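Local coordinates for ferredoxin--NADP reductase, apicoplast (Plasmodium falciparum, PDB 3JQQ), which uses FAD to pass electrons between ferredoxin and NADP(H) in the apicoplast, and may serve the last step of isoprenoid precursor synthesis, at residues Gly55-Tyr59 with Tyr137-Phe141; Pro32-Tyr36 with Ala117-His121; Lys19-Lys23 with Ile142-Ile147. The protein carries 1 engineered substitution. One frame throughout, in Å; residues are numbered along the deposited sequence.

Contact 1. Residues Gly55-Tyr59 with Tyr137-Phe141; sequences GIIPY and YCSGF. With FAD (flavin-adenine dinucleotide), chain I.
Pro-58, in the turn that follows strand 53-56, sets its CA 5.5 Å from that of Cys-138 in the first turn of helix 137-144, and no direct hydrogen bond joins the two backbones. The side chains do the joining. Pro-58 lies between two rings of the helix: its CG reaches Tyr-137 CE2 at 3.5 Å, crossing that side chain at about a right angle, while its CA stands over the centre of the Phe-141 ring in a CH-pi contact only 13° off the ring normal. CG of Pro-58 also packs on Cys-138 CB. Tyr-59 follows on the outside. The edge of Phe-141 is turned to the face of Tyr-59 in a T-shaped pair, and Phe-141 CB lies over the same phenol ring, 3.6 Å from Tyr-59 CE2. With CG anti to the backbone N (chi1 179°), the Tyr-137 ring is directed to Pro-58 and Tyr-59, meeting the latter obliquely at a centroid distance of 5.7 Å. Deeper in, Ile-56 CG2 touches Phe-141 CE2 and, more loosely, Cys-138 SG. Two waters bridge the segments: one donates to Pro-58 O and accepts from Tyr-137 OH, the other donates to Tyr-137 O and is hydrogen-bonded to Tyr-59 OH. The helix start also receives the FAD pyrophosphate. Tyr-137 N donates to O2A at 2.7 Å, Cys-138 N to O1P in a nearly straight bond (173°), and Ser-139 grips O2P with both N and OG. Apolar and aromatic packing thus holds the flank of a helix whose N-terminal amides bind the phosphates, and the helix dipole probably helps to offset their negative charge.

Contact 2. Residues Pro32-Tyr36 with Ala117-His121; sequences PNEVY and AIKIH. With FAD (flavin-adenine dinucleotide), chain I.
Val-35 and Lys-119 form an antiparallel non-hydrogen-bonded pair, CA atoms 4.1 Å apart, next to the hydrogen-bonded pair Tyr-36 and Ile-118, whose N and O atoms bond both ways. Ile-120 N adds a straight bond to Glu-34 O (2.7 Å, 175°), and a water links Glu-34 N to Ile-120 O. The extended Glu-34 side chain crosses Ile-120 at a slant, its OE1 3.9 Å from Ile-120 CB; its OE2 takes the Tyr-36 hydroxyl on the anti lone pair at 2.7 Å, and Lys-143 forms a salt bridge with the same oxygen. The Tyr-36 ring turns its edge to Ile-120, Tyr-36 CD1 lying 3.7 Å from Ile-120 CG1. Lys-119 runs extended until its last torsion bends (chi4 94°), and NZ donates to Asn-33 OD1 at 2.8 Å from above the side-chain amide plane, not along a lone pair; NZ also makes a salt bridge to the bound adenosine-2'-5'-diphosphate. On the flavin side, Ala-117 O accepts from FAD N3 at 2.8 Å and Lys-119 N donates to FAD O2 at 3.0 Å, so the backbone reads the isoalloxazine's pyrimidine edge. The pair belongs to the antiparallel FAD-binding barrel characteristic of ferredoxin-NADP reductases, where it borders the NADP(H) site.

Contact 3. Residues Lys19-Lys23 with Ile142-Ile147; sequences KIVDK and IKNLKI
Hydrogen bonds from Lys-23 to the carbonyls at the C-terminal end of helix 137-144 tie this helix to strand 16-25 of the antiparallel flavin domain. Lys-23 leaves the strand with CG anti to the backbone N (chi1 -178°) and stays extended to its tip, so that NZ arrives among three backbone carbonyls. It donates to Lys-143 O at 2.6 Å, from above that carbonyl's plane. A second bond reaches Leu-145 O at 2.8 Å on an in-plane lone pair, and a third goes to Ile-142 O, also in the plane, at 3.0 Å. Ile-142 O accepts another bond from Leu-145 N, which closes the last turn. Three acceptors around one ammonium fix its position, and its charge probably interacts favourably with the negative end of the helix dipole. Closer to the strand, the contact is mainly van der Waals packing. Ile-147 packs on the strand: its CD1 lies 3.7 Å from Lys-23 CB and 4.0 Å from Ile-20 CG2, while its CG1 rests on Val-21 O. Ile-20 CB sits 3.7 Å from Lys-146 O, and Ile-20 CD1 reaches Leu-145 CD1 at 4.2 Å. Asp-22 OD1 accepts from Lys-23 N at 2.9 Å. Asp-22 belongs with Val-21 to a classic beta bulge opposite Glu-39 of strand 35-41. From this same strand Tyr-36 makes a cation-pi contact with Lys-23. Ile-142 packs on Ile-120, of strand 114-123, while the chain beyond Ile-147 meets Ile-20 by backbone bonds as it enters strand 150-157.

In the fold
All three contacts lie in the flavin domain and meet around helix 137-144. Contact 1 holds the phosphate-binding start of the helix, contact 3 its C-terminal end, and contact 2 the strand pair beneath it, which Ile-118 joins to Ile-56 of contact 1. A probable hydrogen bond between Ser-139 OG and His-121 N further couples contacts 1 and 2, and the salt bridge of Glu-34 with Lys-143 couples contacts 2 and 3. Each is partly buried; contact 3 has the largest share of exposed residues. Chemistry follows place: aromatic packing and bridging waters in contact 1, backbone pairing at the flavin in contact 2, and a lysine among carbonyls, without touching FAD, in contact 3.

Contact 1. Residues Gly55-Tyr59 with Tyr137-Phe141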
loop_
_atom_site.group_PDB
_atom_site.type_symbol
_atom_site.label_atom_id
_atom_site.label_comp_id
_atom_site.label_asym_id
_atom_site.label_seq_id
_atom_site.Cartn_x
_atom_site.Cartn_y
_atom_site.Cartn_z
ATOM N N GLY B 55 -13.506 11.549 -3.342
ATOM C CA GLY B 55 -13.595 10.689 -2.181
ATOM C C GLY B 55 -14.931 9.969 -2.213
ATOM O O GLY B 55 -15.940 10.526 -2.649
ATOM N N ILE B 56 -14.933 8.717 -1.777
ATOM C CA ILE B 56 -16.174 7.990 -1.586
ATOM C C ILE B 56 -16.314 7.715 -0.097
ATOM O O ILE B 56 -15.377 7.228 0.535
ATOM C CB ILE B 56 -16.186 6.656 -2.357
ATOM C CG1 ILE B 56 -16.244 6.903 -3.870
ATOM C CG2 ILE B 56 -17.363 5.801 -1.921
ATOM C CD1 ILE B 56 -16.101 5.643 -4.704
ATOM N N ILE B 57 -17.471 8.049 0.469
ATOM C CA ILE B 57 -17.740 7.755 1.876
ATOM C C ILE B 57 -18.602 6.505 1.999
ATOM O O ILE B 57 -19.803 6.548 1.748
ATOM C CB ILE B 57 -18.455 8.921 2.588
ATOM C CG1 ILE B 57 -17.662 10.217 2.429
ATOM C CG2 ILE B 57 -18.663 8.597 4.065
ATOM C CD1 ILE B 57 -18.452 11.456 2.795
ATOM N N PRO B 58 -17.987 5.384 2.396
ATOM C CA PRO B 58 -18.712 4.120 2.496
ATOM C C PRO B 58 -19.819 4.175 3.546
ATOM O O PRO B 58 -19.622 4.734 4.626
ATOM C CB PRO B 58 -17.630 3.121 2.928
ATOM C CG PRO B 58 -16.317 3.812 2.712
ATOM C CD PRO B 58 -16.594 5.270 2.856
ATOM N N TYR B 59 -20.974 3.602 3.215
ATOM C CA TYR B 59 -22.092 3.461 4.150
ATOM C C TYR B 59 -22.679 4.785 4.662
ATOM O O TYR B 59 -23.358 4.805 5.690
ATOM C CB TYR B 59 -21.704 2.558 5.327
ATOM C CG TYR B 59 -21.149 1.208 4.914
ATOM C CD1 TYR B 59 -21.992 0.175 4.516
ATOM C CD2 TYR B 59 -19.779 0.969 4.924
ATOM C CE1 TYR B 59 -21.484 -1.058 4.138
ATOM C CE2 TYR B 59 -19.264 -0.257 4.549
ATOM C CZ TYR B 59 -20.120 -1.268 4.157
ATOM O OH TYR B 59 -19.603 -2.486 3.786
ATOM N N TYR B 137 -12.486 -1.783 4.032
ATOM C CA TYR B 137 -13.677 -1.064 4.499
ATOM C C TYR B 137 -14.542 -0.572 3.338
ATOM O O TYR B 137 -15.723 -0.911 3.248
ATOM C CB TYR B 137 -13.282 0.098 5.415
ATOM C CG TYR B 137 -14.449 0.916 5.919
ATOM C CD1 TYR B 137 -15.431 0.346 6.719
ATOM C CD2 TYR B 137 -14.561 2.265 5.606
ATOM C CE1 TYR B 137 -16.496 1.095 7.186
ATOM C CE2 TYR B 137 -15.621 3.022 6.069
ATOM C CZ TYR B 137 -16.585 2.433 6.857
ATOM O OH TYR B 137 -17.641 3.182 7.320
ATOM N N CYS B 138 -13.945 0.222 2.448
ATOM C CA CYS B 138 -14.645 0.674 1.251
ATOM C C CYS B 138 -14.820 -0.469 0.244
ATOM O O CYS B 138 -15.862 -0.584 -0.395
ATOM C CB CYS B 138 -13.901 1.848 0.609
ATOM S SG CYS B 138 -14.813 2.694 -0.699
ATOM N N SER B 139 -13.803 -1.317 0.113
ATOM C CA SER B 139 -13.858 -2.439 -0.828
ATOM C C SER B 139 -15.123 -3.284 -0.669
ATOM O O SER B 139 -15.765 -3.644 -1.657
ATOM C CB SER B 139 -12.618 -3.325 -0.690
ATOM O OG SER B 139 -11.443 -2.579 -0.941
ATOM N N GLY B 140 -15.470 -3.607 0.574
ATOM C CA GLY B 140 -16.662 -4.404 0.849
ATOM C C GLY B 140 -17.934 -3.654 0.499
ATOM O O GLY B 140 -18.902 -4.245 0.020
ATOM N N PHE B 141 -17.938 -2.351 0.738
ATOM C CA PHE B 141 -19.075 -1.503 0.399
ATOM C C PHE B 141 -19.300 -1.473 -1.111
ATOM O O PHE B 141 -20.432 -1.602 -1.578
ATOM C CB PHE B 141 -18.858 -0.094 0.970
ATOM C CG PHE B 141 -19.719 0.971 0.345
ATOM C CD1 PHE B 141 -21.056 1.102 0.688
ATOM C CD2 PHE B 141 -19.175 1.868 -0.562
ATOM C CE1 PHE B 141 -21.838 2.093 0.122
ATOM C CE2 PHE B 141 -19.952 2.859 -1.134
ATOM C CZ PHE B 141 -21.285 2.971 -0.792
HETATM P PA FAD I . -8.954 -0.447 4.198
HETATM O O1A FAD I . -8.701 1.027 4.403
HETATM O O2A FAD I . -10.121 -0.915 5.035
HETATM O O5B FAD I . -7.617 -1.293 4.513
HETATM C C5B FAD I . -6.451 -1.112 3.737
HETATM C C4B FAD I . -5.818 -2.457 3.391
HETATM O O4B FAD I . -5.593 -3.222 4.562
HETATM C C3B FAD I . -6.726 -3.281 2.496
HETATM O O3B FAD I . -5.923 -3.990 1.583
HETATM C C2B FAD I . -7.387 -4.257 3.447
HETATM O O2B FAD I . -7.639 -5.490 2.812
HETATM C C1B FAD I . -6.370 -4.408 4.565
HETATM N N9A FAD I . -7.009 -4.576 5.883
HETATM C C8A FAD I . -7.950 -3.764 6.459
HETATM N N7A FAD I . -8.262 -4.267 7.678
HETATM C C5A FAD I . -7.530 -5.383 7.886
HETATM C C6A FAD I . -7.460 -6.273 8.952
HETATM N N6A FAD I . -8.279 -6.141 9.993
HETATM N N1A FAD I . -6.599 -7.347 8.876
HETATM C C2A FAD I . -5.819 -7.529 7.753
HETATM N N3A FAD I . -5.898 -6.642 6.700
HETATM C C4A FAD I . -6.739 -5.585 6.767
HETATM N N1 FAD I . -7.729 2.764 -5.116
HETATM C C2 FAD I . -8.408 2.225 -6.186
HETATM O O2 FAD I . -8.849 1.079 -6.101
HETATM N N3 FAD I . -8.589 2.965 -7.339
HETATM C C4 FAD I . -8.089 4.246 -7.427
HETATM O O4 FAD I . -8.248 4.902 -8.455
HETATM C C4X FAD I . -7.402 4.791 -6.350
HETATM N N5 FAD I . -6.900 6.073 -6.434
HETATM C C5X FAD I . -6.221 6.601 -5.357
HETATM C C6 FAD I . -5.715 7.894 -5.444
HETATM C C7 FAD I . -5.031 8.442 -4.370
HETATM C C7M FAD I . -4.486 9.840 -4.467
HETATM C C8 FAD I . -4.856 7.690 -3.207
HETATM C C8M FAD I . -4.114 8.263 -2.031
HETATM C C9 FAD I . -5.362 6.399 -3.125
HETATM C C9A FAD I . -6.045 5.846 -4.196
HETATM N N10 FAD I . -6.554 4.560 -4.101
HETATM C C10 FAD I . -7.224 4.041 -5.190
HETATM C "C1'" FAD I . -6.534 3.789 -2.795
HETATM C "C2'" FAD I . -7.909 3.774 -2.113
HETATM O "O2'" FAD I . -8.219 5.075 -1.678
HETATM C "C3'" FAD I . -8.035 2.871 -0.876
HETATM O "O3'" FAD I . -6.891 2.980 -0.056
HETATM C "C4'" FAD I . -8.303 1.403 -1.201
HETATM O "O4'" FAD I . -9.565 1.298 -1.821
HETATM C "C5'" FAD I . -8.327 0.567 0.075
HETATM O "O5'" FAD I . -9.366 1.065 0.884
HETATM P P FAD I . -10.277 0.093 1.787
HETATM O O1P FAD I . -11.132 0.925 2.715
HETATM O O2P FAD I . -11.130 -0.824 0.939
HETATM O O3P FAD I . -9.210 -0.757 2.639
HETATM O O HOH W 1 -17.439 5.686 6.518
HETATM O O HOH W 2 -17.141 -2.872 4.152
#

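Contact 2. Residues Pro32-Tyr36 with Ala117-His121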
loop_
_atom_site.group_PDB
_atom_site.type_symbol
_atom_site.label_atom_id
_atom_site.label_comp_id
_atom_site.label_asym_id
_atom_site.label_seq_id
_atom_site.Cartn_x
_atom_site.Cartn_y
_atom_site.Cartn_z
ATOM N N PRO B 32 -5.901 -12.335 -11.067
ATOM C CA PRO B 32 -6.106 -12.682 -9.662
ATOM C C PRO B 32 -6.789 -11.545 -8.916
ATOM O O PRO B 32 -7.120 -11.679 -7.738
ATOM C CB PRO B 32 -4.681 -12.868 -9.141
ATOM C CG PRO B 32 -3.862 -11.951 -9.982
ATOM C CD PRO B 32 -4.510 -11.935 -11.343
ATOM N N ASN B 33 -7.000 -10.437 -9.615
ATOM C CA ASN B 33 -7.598 -9.254 -9.019
ATOM C C ASN B 33 -9.096 -9.143 -9.248
ATOM O O ASN B 33 -9.646 -9.733 -10.178
ATOM C CB ASN B 33 -6.917 -7.997 -9.559
ATOM C CG ASN B 33 -5.466 -7.915 -9.164
ATOM O OD1 ASN B 33 -5.093 -8.294 -8.053
ATOM N ND2 ASN B 33 -4.633 -7.411 -10.066
ATOM N N GLU B 34 -9.746 -8.378 -8.379
ATOM C CA GLU B 34 -11.133 -8.002 -8.562
ATOM C C GLU B 34 -11.185 -6.483 -8.588
ATOM O O GLU B 34 -10.799 -5.827 -7.622
ATOM C CB GLU B 34 -11.997 -8.542 -7.420
ATOM C CG GLU B 34 -13.493 -8.352 -7.635
ATOM C CD GLU B 34 -14.329 -8.939 -6.512
ATOM O OE1 GLU B 34 -13.744 -9.417 -5.517
ATOM O OE2 GLU B 34 -15.572 -8.915 -6.625
ATOM N N VAL B 35 -11.635 -5.917 -9.700
ATOM C CA VAL B 35 -11.768 -4.468 -9.778
ATOM C C VAL B 35 -12.988 -4.030 -10.584
ATOM O O VAL B 35 -13.249 -4.527 -11.683
ATOM C CB VAL B 35 -10.450 -3.772 -10.235
ATOM C CG1 VAL B 35 -9.504 -4.764 -10.914
ATOM C CG2 VAL B 35 -10.742 -2.575 -11.117
ATOM N N TYR B 36 -13.747 -3.108 -10.004
ATOM C CA TYR B 36 -15.002 -2.674 -10.591
ATOM C C TYR B 36 -14.917 -1.253 -11.129
ATOM O O TYR B 36 -14.406 -0.346 -10.466
ATOM C CB TYR B 36 -16.154 -2.823 -9.585
ATOM C CG TYR B 36 -16.484 -4.270 -9.297
ATOM C CD1 TYR B 36 -15.981 -4.911 -8.171
ATOM C CD2 TYR B 36 -17.272 -5.009 -10.172
ATOM C CE1 TYR B 36 -16.266 -6.244 -7.916
ATOM C CE2 TYR B 36 -17.563 -6.343 -9.927
ATOM C CZ TYR B 36 -17.054 -6.953 -8.797
ATOM O OH TYR B 36 -17.336 -8.274 -8.543
ATOM N N ALA B 117 -12.345 3.388 -11.030
ATOM C CA ALA B 117 -12.004 1.968 -11.003
ATOM C C ALA B 117 -11.468 1.586 -9.633
ATOM O O ALA B 117 -10.456 2.123 -9.178
ATOM C CB ALA B 117 -10.996 1.636 -12.087
ATOM N N ILE B 118 -12.151 0.651 -8.983
ATOM C CA ILE B 118 -11.850 0.303 -7.602
ATOM C C ILE B 118 -11.465 -1.161 -7.450
ATOM O O ILE B 118 -12.257 -2.059 -7.730
ATOM C CB ILE B 118 -13.044 0.609 -6.677
ATOM C CG1 ILE B 118 -13.396 2.096 -6.742
ATOM C CG2 ILE B 118 -12.737 0.193 -5.242
ATOM C CD1 ILE B 118 -14.559 2.480 -5.867
ATOM N N LYS B 119 -10.232 -1.384 -7.012
ATOM C CA LYS B 119 -9.744 -2.712 -6.678
ATOM C C LYS B 119 -10.370 -3.136 -5.354
ATOM O O LYS B 119 -10.417 -2.357 -4.403
ATOM C CB LYS B 119 -8.217 -2.686 -6.566
ATOM C CG LYS B 119 -7.538 -4.046 -6.390
ATOM C CD LYS B 119 -6.050 -3.855 -6.098
ATOM C CE LYS B 119 -5.380 -5.134 -5.597
ATOM N NZ LYS B 119 -4.734 -5.916 -6.693
ATOM N N ILE B 120 -10.873 -4.365 -5.302
ATOM C CA ILE B 120 -11.486 -4.884 -4.088
ATOM C C ILE B 120 -10.440 -5.630 -3.273
ATOM O O ILE B 120 -9.949 -6.679 -3.687
ATOM C CB ILE B 120 -12.677 -5.802 -4.397
ATOM C CG1 ILE B 120 -13.715 -5.057 -5.243
ATOM C CG2 ILE B 120 -13.305 -6.327 -3.115
ATOM C CD1 ILE B 120 -14.192 -3.752 -4.628
ATOM N N HIS B 121 -10.090 -5.062 -2.124
ATOM C CA HIS B 121 -9.061 -5.621 -1.257
ATOM C C HIS B 121 -9.626 -6.716 -0.353
ATOM O O HIS B 121 -10.675 -6.543 0.264
ATOM C CB HIS B 121 -8.422 -4.503 -0.427
ATOM C CG HIS B 121 -7.690 -3.487 -1.251
ATOM N ND1 HIS B 121 -6.317 -3.472 -1.364
ATOM C CD2 HIS B 121 -8.141 -2.466 -2.018
ATOM C CE1 HIS B 121 -5.952 -2.481 -2.158
ATOM N NE2 HIS B 121 -7.040 -1.854 -2.568
HETATM P PA FAD I . -8.954 -0.447 4.198
HETATM O O1A FAD I . -8.701 1.027 4.403
HETATM O O2A FAD I . -10.121 -0.915 5.035
HETATM O O5B FAD I . -7.617 -1.293 4.513
HETATM C C5B FAD I . -6.451 -1.112 3.737
HETATM C C4B FAD I . -5.818 -2.457 3.391
HETATM O O4B FAD I . -5.593 -3.222 4.562
HETATM C C3B FAD I . -6.726 -3.281 2.496
HETATM O O3B FAD I . -5.923 -3.990 1.583
HETATM C C2B FAD I . -7.387 -4.257 3.447
HETATM O O2B FAD I . -7.639 -5.490 2.812
HETATM C C1B FAD I . -6.370 -4.408 4.565
HETATM N N9A FAD I . -7.009 -4.576 5.883
HETATM C C8A FAD I . -7.950 -3.764 6.459
HETATM N N7A FAD I . -8.262 -4.267 7.678
HETATM C C5A FAD I . -7.530 -5.383 7.886
HETATM C C6A FAD I . -7.460 -6.273 8.952
HETATM N N6A FAD I . -8.279 -6.141 9.993
HETATM N N1A FAD I . -6.599 -7.347 8.876
HETATM C C2A FAD I . -5.819 -7.529 7.753
HETATM N N3A FAD I . -5.898 -6.642 6.700
HETATM C C4A FAD I . -6.739 -5.585 6.767
HETATM N N1 FAD I . -7.729 2.764 -5.116
HETATM C C2 FAD I . -8.408 2.225 -6.186
HETATM O O2 FAD I . -8.849 1.079 -6.101
HETATM N N3 FAD I . -8.589 2.965 -7.339
HETATM C C4 FAD I . -8.089 4.246 -7.427
HETATM O O4 FAD I . -8.248 4.902 -8.455
HETATM C C4X FAD I . -7.402 4.791 -6.350
HETATM N N5 FAD I . -6.900 6.073 -6.434
HETATM C C5X FAD I . -6.221 6.601 -5.357
HETATM C C6 FAD I . -5.715 7.894 -5.444
HETATM C C7 FAD I . -5.031 8.442 -4.370
HETATM C C7M FAD I . -4.486 9.840 -4.467
HETATM C C8 FAD I . -4.856 7.690 -3.207
HETATM C C8M FAD I . -4.114 8.263 -2.031
HETATM C C9 FAD I . -5.362 6.399 -3.125
HETATM C C9A FAD I . -6.045 5.846 -4.196
HETATM N N10 FAD I . -6.554 4.560 -4.101
HETATM C C10 FAD I . -7.224 4.041 -5.190
HETATM C "C1'" FAD I . -6.534 3.789 -2.795
HETATM C "C2'" FAD I . -7.909 3.774 -2.113
HETATM O "O2'" FAD I . -8.219 5.075 -1.678
HETATM C "C3'" FAD I . -8.035 2.871 -0.876
HETATM O "O3'" FAD I . -6.891 2.980 -0.056
HETATM C "C4'" FAD I . -8.303 1.403 -1.201
HETATM O "O4'" FAD I . -9.565 1.298 -1.821
HETATM C "C5'" FAD I . -8.327 0.567 0.075
HETATM O "O5'" FAD I . -9.366 1.065 0.884
HETATM P P FAD I . -10.277 0.093 1.787
HETATM O O1P FAD I . -11.132 0.925 2.715
HETATM O O2P FAD I . -11.130 -0.824 0.939
HETATM O O3P FAD I . -9.210 -0.757 2.639
HETATM O O HOH W 3 -8.210 -7.710 -5.865
#

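Contact 3. Residues Lys19-Lys23 with Ile142-Ile147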
loop_
_atom_site.group_PDB
_atom_site.type_symbol
_atom_site.label_atom_id
_atom_site.label_comp_id
_atom_site.label_asym_id
_atom_site.label_seq_id
_atom_site.Cartn_x
_atom_site.Cartn_y
_atom_site.Cartn_z
ATOM N N LYS B 19 -25.648 8.695 -7.907
ATOM C CA LYS B 19 -26.257 7.414 -8.254
ATOM C C LYS B 19 -25.308 6.516 -9.043
ATOM O O LYS B 19 -24.572 6.981 -9.913
ATOM C CB LYS B 19 -27.535 7.624 -9.072
ATOM C CG LYS B 19 -28.766 7.989 -8.253
ATOM C CD LYS B 19 -29.236 6.814 -7.409
ATOM C CE LYS B 19 -30.606 7.083 -6.804
ATOM N NZ LYS B 19 -30.962 6.073 -5.768
ATOM N N ILE B 20 -25.348 5.225 -8.732
ATOM C CA ILE B 20 -24.655 4.209 -9.508
ATOM C C ILE B 20 -25.432 3.897 -10.786
ATOM O O ILE B 20 -26.569 3.433 -10.730
ATOM C CB ILE B 20 -24.514 2.908 -8.697
ATOM C CG1 ILE B 20 -23.614 3.133 -7.478
ATOM C CG2 ILE B 20 -23.977 1.782 -9.578
ATOM C CD1 ILE B 20 -22.249 3.692 -7.826
ATOM N N VAL B 21 -24.813 4.155 -11.940
ATOM C CA VAL B 21 -25.435 3.851 -13.229
ATOM C C VAL B 21 -25.010 2.480 -13.754
ATOM O O VAL B 21 -25.833 1.715 -14.253
ATOM C CB VAL B 21 -25.101 4.917 -14.284
ATOM C CG1 VAL B 21 -25.609 4.485 -15.649
ATOM C CG2 VAL B 21 -25.699 6.259 -13.886
ATOM N N ASP B 22 -23.721 2.178 -13.650
ATOM C CA ASP B 22 -23.227 0.863 -14.038
ATOM C C ASP B 22 -22.097 0.424 -13.115
ATOM O O ASP B 22 -21.467 1.243 -12.440
ATOM C CB ASP B 22 -22.770 0.853 -15.502
ATOM C CG ASP B 22 -23.032 -0.484 -16.190
ATOM O OD1 ASP B 22 -23.384 -1.465 -15.499
ATOM O OD2 ASP B 22 -22.886 -0.551 -17.428
ATOM N N LYS B 23 -21.869 -0.882 -13.082
ATOM C CA LYS B 23 -20.848 -1.487 -12.243
ATOM C C LYS B 23 -20.282 -2.648 -13.048
ATOM O O LYS B 23 -20.980 -3.620 -13.328
ATOM C CB LYS B 23 -21.467 -1.974 -10.930
ATOM C CG LYS B 23 -20.485 -2.590 -9.941
ATOM C CD LYS B 23 -21.222 -3.160 -8.738
ATOM C CE LYS B 23 -20.290 -3.957 -7.846
ATOM N NZ LYS B 23 -21.006 -4.574 -6.695
ATOM N N ILE B 142 -18.219 -1.328 -1.882
ATOM C CA ILE B 142 -18.319 -1.343 -3.337
ATOM C C ILE B 142 -18.710 -2.730 -3.830
ATOM O O ILE B 142 -19.517 -2.872 -4.750
ATOM C CB ILE B 142 -16.996 -0.934 -3.990
ATOM C CG1 ILE B 142 -16.647 0.500 -3.591
ATOM C CG2 ILE B 142 -17.071 -1.070 -5.506
ATOM C CD1 ILE B 142 -15.169 0.811 -3.701
ATOM N N LYS B 143 -18.132 -3.747 -3.204
ATOM C CA LYS B 143 -18.431 -5.130 -3.531
ATOM C C LYS B 143 -19.936 -5.318 -3.538
ATOM O O LYS B 143 -20.504 -5.888 -4.468
ATOM C CB LYS B 143 -17.821 -6.046 -2.470
ATOM C CG LYS B 143 -17.257 -7.353 -2.984
ATOM C CD LYS B 143 -18.264 -8.162 -3.774
ATOM C CE LYS B 143 -17.784 -9.603 -3.913
ATOM N NZ LYS B 143 -17.989 -10.128 -5.291
ATOM N N ASN B 144 -20.575 -4.813 -2.489
ATOM C CA ASN B 144 -22.006 -5.002 -2.269
ATOM C C ASN B 144 -22.898 -3.994 -2.997
ATOM O O ASN B 144 -24.120 -4.128 -2.986
ATOM C CB ASN B 144 -22.308 -4.996 -0.767
ATOM C CG ASN B 144 -21.673 -6.171 -0.040
ATOM O OD1 ASN B 144 -21.925 -7.328 -0.373
ATOM N ND2 ASN B 144 -20.848 -5.876 0.957
ATOM N N LEU B 145 -22.294 -2.994 -3.631
ATOM C CA LEU B 145 -23.062 -1.962 -4.332
ATOM C C LEU B 145 -23.946 -2.525 -5.441
ATOM O O LEU B 145 -23.514 -3.376 -6.225
ATOM C CB LEU B 145 -22.140 -0.883 -4.913
ATOM C CG LEU B 145 -21.841 0.348 -4.053
ATOM C CD1 LEU B 145 -20.790 1.232 -4.721
ATOM C CD2 LEU B 145 -23.111 1.136 -3.778
ATOM N N LYS B 146 -25.179 -2.033 -5.506
ATOM C CA LYS B 146 -26.095 -2.391 -6.580
ATOM C C LYS B 146 -26.302 -1.213 -7.526
ATOM O O LYS B 146 -26.065 -0.057 -7.165
ATOM C CB LYS B 146 -27.449 -2.823 -6.016
ATOM C CG LYS B 146 -27.411 -4.049 -5.120
ATOM C CD LYS B 146 -28.821 -4.435 -4.682
ATOM C CE LYS B 146 -28.824 -5.666 -3.787
ATOM N NZ LYS B 146 -28.186 -5.404 -2.464
ATOM N N ILE B 147 -26.745 -1.524 -8.739
ATOM C CA ILE B 147 -27.151 -0.514 -9.702
ATOM C C ILE B 147 -28.275 0.347 -9.112
ATOM O O ILE B 147 -29.248 -0.173 -8.563
ATOM C CB ILE B 147 -27.579 -1.176 -11.037
ATOM C CG1 ILE B 147 -26.406 -1.169 -12.033
ATOM C CG2 ILE B 147 -28.784 -0.464 -11.638
ATOM C CD1 ILE B 147 -25.085 -1.567 -11.420
#